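Long-range contacts in uncharacterized protein (Bordetella pertussis, PDB 3FVV), which probably hydrolyses L-histidinol phosphate to L-histidinol and phosphate in histidine biosynthesis, as a magnesium-dependent phosphatase of the HAD-like superfamily: residues Tyr22-Asp26 against Arg41-Asp45; Ile135-Pro139 against Ile150-Ser155. One frame throughout, in Å; residues are numbered along the deposited sequence.

Contact 1. Residues Tyr22-Asp26 against Arg41-Asp45; sequences YQWAD and RRRND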
ATOM      1  N   TYR A  22      -8.586  -5.260   0.957  1.00 14.96           N
ATOM      2  CA  TYR A  22      -9.683  -6.153   1.354  1.00 15.43           C
ATOM      3  C   TYR A  22     -10.722  -5.436   2.234  1.00 14.62           C
ATOM      4  O   TYR A  22     -11.924  -5.521   1.976  1.00 14.23           O
ATOM      5  CB  TYR A  22      -9.148  -7.391   2.057  1.00 17.18           C
ATOM      6  CG  TYR A  22     -10.309  -8.304   2.408  1.00 22.02           C
ATOM      7  CD1 TYR A  22     -10.894  -9.122   1.435  1.00 29.04           C
ATOM      8  CD2 TYR A  22     -10.904  -8.241   3.660  1.00 25.71           C
ATOM      9  CE1 TYR A  22     -12.026  -9.922   1.723  1.00 29.91           C
ATOM     10  CE2 TYR A  22     -12.015  -9.030   3.975  1.00 29.12           C
ATOM     11  CZ  TYR A  22     -12.582  -9.869   3.004  1.00 31.34           C
ATOM     12  OH  TYR A  22     -13.700 -10.624   3.315  1.00 32.56           O
ATOM     13  N   GLN A  23     -10.280  -4.659   3.219  1.00 14.67           N
ATOM     14  CA  GLN A  23     -11.243  -3.965   4.123  1.00 13.92           C
ATOM     15  C   GLN A  23     -12.107  -2.959   3.324  1.00 13.44           C
ATOM     16  O   GLN A  23     -13.314  -2.829   3.542  1.00 12.13           O
ATOM     17  CB  GLN A  23     -10.531  -3.278   5.266  1.00 13.77           C
ATOM     18  CG  GLN A  23      -9.831  -4.225   6.167  1.00 15.99           C
ATOM     19  CD  GLN A  23     -10.830  -5.141   6.860  1.00 19.93           C
ATOM     20  OE1 GLN A  23     -11.978  -4.750   7.145  1.00 17.89           O
ATOM     21  NE2 GLN A  23     -10.398  -6.334   7.143  1.00 18.73           N
ATOM     22  N   TRP A  24     -11.509  -2.302   2.351  1.00 13.32           N
ATOM     23  CA  TRP A  24     -12.301  -1.440   1.490  1.00 12.96           C
ATOM     24  C   TRP A  24     -13.348  -2.201   0.673  1.00 13.94           C
ATOM     25  O   TRP A  24     -14.496  -1.736   0.622  1.00 14.40           O
ATOM     26  CB  TRP A  24     -11.368  -0.618   0.607  1.00 14.17           C
ATOM     27  CG  TRP A  24     -11.968   0.210  -0.499  1.00  9.20           C
ATOM     28  CD1 TRP A  24     -11.784  -0.037  -1.817  1.00  8.19           C
ATOM     29  CD2 TRP A  24     -12.885   1.346  -0.429  1.00  9.65           C
ATOM     30  NE1 TRP A  24     -12.444   0.902  -2.567  1.00  9.74           N
ATOM     31  CE2 TRP A  24     -13.137   1.753  -1.752  1.00  9.60           C
ATOM     32  CE3 TRP A  24     -13.452   2.067   0.594  1.00 11.04           C
ATOM     33  CZ2 TRP A  24     -13.920   2.857  -2.077  1.00 10.15           C
ATOM     34  CZ3 TRP A  24     -14.236   3.165   0.281  1.00 13.96           C
ATOM     35  CH2 TRP A  24     -14.450   3.561  -1.051  1.00 13.68           C
ATOM     36  N   ALA A  25     -12.970  -3.326   0.040  1.00 12.34           N
ATOM     37  CA  ALA A  25     -13.925  -4.182  -0.672  1.00 12.85           C
ATOM     38  C   ALA A  25     -15.019  -4.644   0.248  1.00 13.37           C
ATOM     39  O   ALA A  25     -16.238  -4.611  -0.070  1.00 13.97           O
ATOM     40  CB  ALA A  25     -13.206  -5.414  -1.256  1.00 11.76           C
ATOM     41  N   ASP A  26     -14.600  -5.079   1.427  1.00 14.53           N
ATOM     42  CA  ASP A  26     -15.535  -5.593   2.388  1.00 14.75           C
ATOM     43  C   ASP A  26     -16.433  -4.485   2.911  1.00 14.91           C
ATOM     44  O   ASP A  26     -17.612  -4.710   3.168  1.00 14.22           O
ATOM     45  CB  ASP A  26     -14.802  -6.246   3.563  1.00 16.82           C
ATOM     46  CG  ASP A  26     -15.754  -6.934   4.499  1.00 19.84           C
ATOM     47  OD1 ASP A  26     -16.524  -7.784   4.024  1.00 23.29           O
ATOM     48  OD2 ASP A  26     -15.755  -6.593   5.677  1.00 26.89           O
ATOM     49  N   ARG A  41     -19.783  -9.918  -0.640  1.00 35.75           N
ATOM     50  CA  ARG A  41     -18.725 -10.492   0.192  1.00 36.89           C
ATOM     51  C   ARG A  41     -18.291 -11.834  -0.400  1.00 36.76           C
ATOM     52  O   ARG A  41     -17.094 -12.165  -0.418  1.00 35.60           O
ATOM     53  CB  ARG A  41     -19.207 -10.658   1.633  1.00 37.11           C
ATOM     54  CG  ARG A  41     -18.205 -11.262   2.595  1.00 40.68           C
ATOM     55  CD  ARG A  41     -18.919 -11.625   3.896  1.00 46.02           C
ATOM     56  NE  ARG A  41     -19.624 -10.466   4.472  1.00 50.63           N
ATOM     57  CZ  ARG A  41     -19.039  -9.471   5.148  1.00 51.83           C
ATOM     58  NH1 ARG A  41     -17.730  -9.477   5.371  1.00 53.97           N
ATOM     59  NH2 ARG A  41     -19.766  -8.474   5.630  1.00 51.77           N
ATOM     60  N   ARG A  42     -19.270 -12.593  -0.897  1.00 36.75           N
ATOM     61  CA  ARG A  42     -18.966 -13.867  -1.525  1.00 38.01           C
ATOM     62  C   ARG A  42     -18.047 -13.669  -2.724  1.00 37.57           C
ATOM     63  O   ARG A  42     -17.040 -14.355  -2.856  1.00 36.83           O
ATOM     64  CB  ARG A  42     -20.241 -14.551  -1.974  1.00 38.64           C
ATOM     65  CG  ARG A  42     -20.062 -15.972  -2.314  1.00 42.11           C
ATOM     66  CD  ARG A  42     -21.331 -16.481  -2.952  1.00 46.90           C
ATOM     67  NE  ARG A  42     -21.347 -17.937  -3.086  1.00 50.22           N
ATOM     68  CZ  ARG A  42     -21.593 -18.783  -2.089  1.00 52.34           C
ATOM     69  NH1 ARG A  42     -21.821 -18.332  -0.856  1.00 53.67           N
ATOM     70  NH2 ARG A  42     -21.600 -20.087  -2.322  1.00 52.98           N
ATOM     71  N   ARG A  43     -18.390 -12.716  -3.594  1.00 37.08           N
ATOM     72  CA  ARG A  43     -17.539 -12.417  -4.727  1.00 37.29           C
ATOM     73  C   ARG A  43     -16.142 -11.920  -4.318  1.00 35.77           C
ATOM     74  O   ARG A  43     -15.153 -12.343  -4.906  1.00 34.78           O
ATOM     75  CB  ARG A  43     -18.214 -11.434  -5.668  1.00 38.39           C
ATOM     76  CG  ARG A  43     -19.124 -12.099  -6.707  1.00 41.41           C
ATOM     77  CD  ARG A  43     -19.413 -11.095  -7.792  1.00 46.67           C
ATOM     78  NE  ARG A  43     -19.839  -9.827  -7.201  1.00 50.64           N
ATOM     79  CZ  ARG A  43     -21.069  -9.579  -6.732  1.00 54.88           C
ATOM     80  NH1 ARG A  43     -22.032 -10.514  -6.783  1.00 56.12           N
ATOM     81  NH2 ARG A  43     -21.348  -8.385  -6.207  1.00 55.56           N
ATOM     82  N   ASN A  44     -16.065 -11.038  -3.317  1.00 34.76           N
ATOM     83  CA  ASN A  44     -14.738 -10.654  -2.726  1.00 34.68           C
ATOM     84  C   ASN A  44     -13.877 -11.845  -2.270  1.00 35.19           C
ATOM     85  O   ASN A  44     -12.688 -11.952  -2.614  1.00 34.59           O
ATOM     86  CB  ASN A  44     -14.900  -9.679  -1.537  1.00 33.60           C
ATOM     87  CG  ASN A  44     -15.475  -8.325  -1.966  1.00 31.53           C
ATOM     88  OD1 ASN A  44     -15.333  -7.946  -3.128  1.00 31.18           O
ATOM     89  ND2 ASN A  44     -16.110  -7.591  -1.036  1.00 24.73           N
ATOM     90  N   ASP A  45     -14.491 -12.734  -1.487  1.00 35.55           N
ATOM     91  CA  ASP A  45     -13.753 -13.859  -0.918  1.00 36.89           C
ATOM     92  C   ASP A  45     -13.332 -14.800  -2.027  1.00 37.02           C
ATOM     93  O   ASP A  45     -12.170 -15.247  -2.077  1.00 36.95           O
ATOM     94  CB  ASP A  45     -14.572 -14.591   0.150  1.00 36.92           C
ATOM     95  CG  ASP A  45     -14.817 -13.729   1.412  1.00 38.29           C
ATOM     96  OD1 ASP A  45     -14.079 -12.761   1.707  1.00 37.25           O
ATOM     97  OD2 ASP A  45     -15.797 -14.009   2.114  1.00 42.48           O
TER
HETATM   98  O   HOH W   1     -15.771  -9.189   1.643  1.00 28.09           O

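Contact 2. Residues Ile135-Pro139 against Ile150-Ser155; sequences IATDP and IEGTPS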
ATOM      1  N   ILE A 135       3.431   6.211  -3.558  1.00 11.16           N
ATOM      2  CA  ILE A 135       3.843   5.462  -4.710  1.00 11.94           C
ATOM      3  C   ILE A 135       2.972   4.198  -4.674  1.00 11.90           C
ATOM      4  O   ILE A 135       3.341   3.144  -4.088  1.00 10.73           O
ATOM      5  CB  ILE A 135       5.369   5.179  -4.673  1.00 12.65           C
ATOM      6  CG1 ILE A 135       6.200   6.493  -4.620  1.00 15.08           C
ATOM      7  CG2 ILE A 135       5.797   4.361  -5.887  1.00 12.17           C
ATOM      8  CD1 ILE A 135       7.586   6.340  -3.948  1.00 18.62           C
ATOM      9  N   ALA A 136       1.789   4.335  -5.265  1.00 10.69           N
ATOM     10  CA  ALA A 136       0.732   3.311  -5.215  1.00 10.41           C
ATOM     11  C   ALA A 136       0.292   2.901  -6.611  1.00 11.15           C
ATOM     12  O   ALA A 136       0.488   3.628  -7.556  1.00 11.09           O
ATOM     13  CB  ALA A 136      -0.517   3.830  -4.431  1.00  9.50           C
ATOM     14  N   THR A 137      -0.312   1.716  -6.742  1.00 12.37           N
ATOM     15  CA  THR A 137      -0.916   1.307  -8.024  1.00 12.09           C
ATOM     16  C   THR A 137      -1.975   2.371  -8.333  1.00 13.94           C
ATOM     17  O   THR A 137      -2.733   2.786  -7.450  1.00 12.33           O
ATOM     18  CB  THR A 137      -1.490  -0.066  -7.896  1.00 12.74           C
ATOM     19  OG1 THR A 137      -0.388  -0.931  -7.627  1.00 11.50           O
ATOM     20  CG2 THR A 137      -2.270  -0.569  -9.202  1.00 11.79           C
ATOM     21  N   ASP A 138      -1.969   2.862  -9.557  1.00 12.75           N
ATOM     22  CA  ASP A 138      -2.839   3.953  -9.924  1.00 13.97           C
ATOM     23  C   ASP A 138      -3.972   3.457 -10.782  1.00 14.39           C
ATOM     24  O   ASP A 138      -3.763   2.823 -11.830  1.00 13.35           O
ATOM     25  CB  ASP A 138      -2.099   5.066 -10.677  1.00 13.83           C
ATOM     26  CG  ASP A 138      -1.088   5.805  -9.770  1.00 18.19           C
ATOM     27  OD1 ASP A 138      -1.425   6.123  -8.588  1.00 17.95           O
ATOM     28  OD2 ASP A 138       0.038   6.043 -10.260  1.00 20.15           O
ATOM     29  N   PRO A 139      -5.187   3.819 -10.383  1.00 14.35           N
ATOM     30  CA  PRO A 139      -6.327   3.475 -11.202  1.00 13.85           C
ATOM     31  C   PRO A 139      -6.459   4.440 -12.362  1.00 14.60           C
ATOM     32  O   PRO A 139      -6.369   5.648 -12.163  1.00 14.37           O
ATOM     33  CB  PRO A 139      -7.528   3.613 -10.231  1.00 15.53           C
ATOM     34  CG  PRO A 139      -7.109   4.336  -9.119  1.00 14.39           C
ATOM     35  CD  PRO A 139      -5.556   4.571  -9.171  1.00 13.71           C
ATOM     36  N   ILE A 150      -5.554  -0.514 -14.735  1.00 15.25           N
ATOM     37  CA  ILE A 150      -4.349   0.052 -14.087  1.00 15.83           C
ATOM     38  C   ILE A 150      -3.661   1.032 -15.011  1.00 16.33           C
ATOM     39  O   ILE A 150      -3.510   0.751 -16.180  1.00 16.15           O
ATOM     40  CB  ILE A 150      -3.324  -1.038 -13.757  1.00 16.17           C
ATOM     41  CG1 ILE A 150      -3.917  -1.985 -12.718  1.00 18.08           C
ATOM     42  CG2 ILE A 150      -2.032  -0.440 -13.183  1.00 15.98           C
ATOM     43  CD1 ILE A 150      -3.110  -3.241 -12.501  1.00 21.05           C
ATOM     44  N   GLU A 151      -3.260   2.181 -14.478  1.00 16.48           N
ATOM     45  CA  GLU A 151      -2.509   3.160 -15.203  1.00 18.59           C
ATOM     46  C   GLU A 151      -1.047   2.989 -14.851  1.00 18.25           C
ATOM     47  O   GLU A 151      -0.622   3.203 -13.694  1.00 19.69           O
ATOM     48  CB  GLU A 151      -3.069   4.543 -14.824  1.00 19.89           C
ATOM     49  CG  GLU A 151      -2.350   5.762 -15.309  1.00 23.55           C
ATOM     50  CD  GLU A 151      -2.762   6.097 -16.695  1.00 30.41           C
ATOM     51  OE1 GLU A 151      -3.968   6.359 -16.922  1.00 31.95           O
ATOM     52  OE2 GLU A 151      -1.855   6.126 -17.566  1.00 36.97           O
ATOM     53  N   GLY A 152      -0.253   2.559 -15.826  1.00 18.37           N
ATOM     54  CA  GLY A 152       1.201   2.459 -15.656  1.00 16.67           C
ATOM     55  C   GLY A 152       1.609   1.204 -14.893  1.00 16.52           C
ATOM     56  O   GLY A 152       0.979   0.164 -15.039  1.00 16.01           O
ATOM     57  N   THR A 153       2.731   1.259 -14.180  1.00 15.54           N
ATOM     58  CA  THR A 153       3.276   0.070 -13.566  1.00 15.20           C
ATOM     59  C   THR A 153       2.660  -0.072 -12.163  1.00 15.52           C
ATOM     60  O   THR A 153       2.623   0.895 -11.418  1.00 14.22           O
ATOM     61  CB  THR A 153       4.794   0.173 -13.414  1.00 14.82           C
ATOM     62  OG1 THR A 153       5.379   0.357 -14.697  1.00 18.49           O
ATOM     63  CG2 THR A 153       5.387  -1.082 -12.768  1.00 14.92           C
ATOM     64  N   PRO A 154       2.165  -1.277 -11.823  1.00 16.32           N
ATOM     65  CA  PRO A 154       1.681  -1.519 -10.488  1.00 16.84           C
ATOM     66  C   PRO A 154       2.792  -1.443  -9.445  1.00 17.48           C
ATOM     67  O   PRO A 154       3.953  -1.804  -9.722  1.00 18.61           O
ATOM     68  CB  PRO A 154       1.059  -2.917 -10.545  1.00 16.93           C
ATOM     69  CG  PRO A 154       1.336  -3.452 -11.915  1.00 18.66           C
ATOM     70  CD  PRO A 154       1.923  -2.393 -12.759  1.00 17.16           C
ATOM     71  N   SER A 155       2.434  -0.932  -8.278  1.00 16.84           N
ATOM     72  CA  SER A 155       3.363  -0.810  -7.157  1.00 16.78           C
ATOM     73  C   SER A 155       3.282  -2.097  -6.340  1.00 15.87           C
ATOM     74  O   SER A 155       2.798  -2.154  -5.221  1.00 14.06           O
ATOM     75  CB  SER A 155       3.052   0.440  -6.354  1.00 16.17           C
ATOM     76  OG  SER A 155       4.172   0.751  -5.567  1.00 17.81           O
TER
HETATM   77  O   HOH W   2       0.052   1.730 -11.384  1.00 10.74           O
HETATM   78  O   HOH W   3       1.054   5.074 -12.659  1.00 16.04           O

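Contact 1. Residues Tyr22-Asp26 against Arg41-Asp45
The Tyr22 ring receives the Asp45 carboxylate at its edge: the two planes are only 16° apart, and Asp45 OD1 sits near the ring plane. Tyr22 OH donates over 2.7 Å to Asp45 OD1, which receives it on its syn lone pair, the side of its other oxygen. Placing CG of Tyr22 opposite the backbone N (chi1 -178°) sends the phenol across to the neighbouring helix. Asn44 CB approaches the ring obliquely, 4.4 Å from Tyr22 CE1.

A second pair of flat groups meets at the other end. The carboxylate of Asp26 and the guanidinium of Arg41 are turned 65° against each other, so a single oxygen makes the salt bridge instead of two oxygens facing two nitrogens. The separation of Asp26 OD1 and Arg41 NH1, 2.5 Å, is short enough for its exact value to be doubtful. OD2 of Asp26 turns to Arg30 in its own helix.

Asn44 points into the interface between these pairs. Its ND2 makes a weak, bent bond to Ala25 O (3.1 Å), while the Ala25 methyl, CB, lies 3.6 Å from Asn44 ND2. A water accepts from Asn44 ND2 and donates to Tyr22 OH (3.0 Å) and Asp26 OD1 (2.9 Å).

The segments run nearly antiparallel, with axes 10.3 Å apart, joining helices 20-30 and 37-53. These follow the first strand of the Rossmann-like core, consistent with the helical cap of the SerB family. Met65 and Leu68 of helix 58-70 cover Ala25.

Donors and acceptors thus form a directed chain, from Asn44 through water to Tyr22 and on to Asp45, with a branch to Asp26. Arg41 would be expected to favour the ionised form of Asp26, whose OD1 it shares with the water.

Contact 2. Residues Ile135-Pro139 against Ile150-Ser155
Ile135 meets Ser155 through its backbone oxygen: Ser155 OG donates to Ile135 O over 2.9 Å, arriving 54° above the carbonyl plane instead of along a lone pair. The serine hydroxyl gets there by standing opposite its own backbone N (chi1 -162°). The Ile135 side chain leads elsewhere, onto Val164 and Trp167 of helix 158-170.

At Ala136 the backbone carbon lies 3.7 Å from Ser155 CB, while its methyl points away, toward helix 119-128.

Thr137 interrupts the strand and uses both branches. Ser155 N donates to Thr137 OG1 (2.9 Å, N-H...O angle 151°), and Ala116 O is a further, weak partner of this hydroxyl. The methyl goes the other way: Thr137 CG2 meets Ile150 CG2 at 4.0 Å, the two branched side chains crossing at a slant.

Asp138 gives its carbonyl to the returning chain: Glu151 N donates to Asp138 O at 2.8 Å, nearly straight at the hydrogen. One water accepts from Asp138 N and donates to Glu151 O and Thr153 O. A second joins Asp138 OD2 to Glu151 O, whereas OD1 is held by Ser119.

Pro139, lacking an N-H, faces Ile150 in a non-hydrogen-bonded antiparallel pair, CA atoms 4.9 Å apart. Both side chains reach Leu66 of helix 58-70.

Strand 133-142 pairs in parallel with strand 110-115 through Ile135; beyond Thr137 it runs into an antiparallel extension with strands 145-147 and 150-151, attached to the Rossmann-like HAD core.

A single direct backbone bond, Glu151 N to Asp138 O, thus crosses here. The other polar links go through two waters and the hydroxyls of Thr137 and Ser155, which tie Ser155, just before helix 158-170, to strand 133-142.

Both contacts are partly buried, but contact 2 lies nearer the middle of the molecule, about 11 Å from the chain centre against about 17 Å for contact 1. Their centres are about 20 Å apart, and the nearest atoms, about 9 Å apart, do not touch. Contact 1 joins two helices of what is probably the cap; contact 2 belongs to the antiparallel extension of the core sheet. Helix 58-70 relates them, packing on Ala25 and Asn44 in one and on Pro139 and Ile150 in the other. Charged and aromatic side chains carry contact 1, whereas contact 2 relies on backbone groups and small hydroxyls; ordered water bridges each.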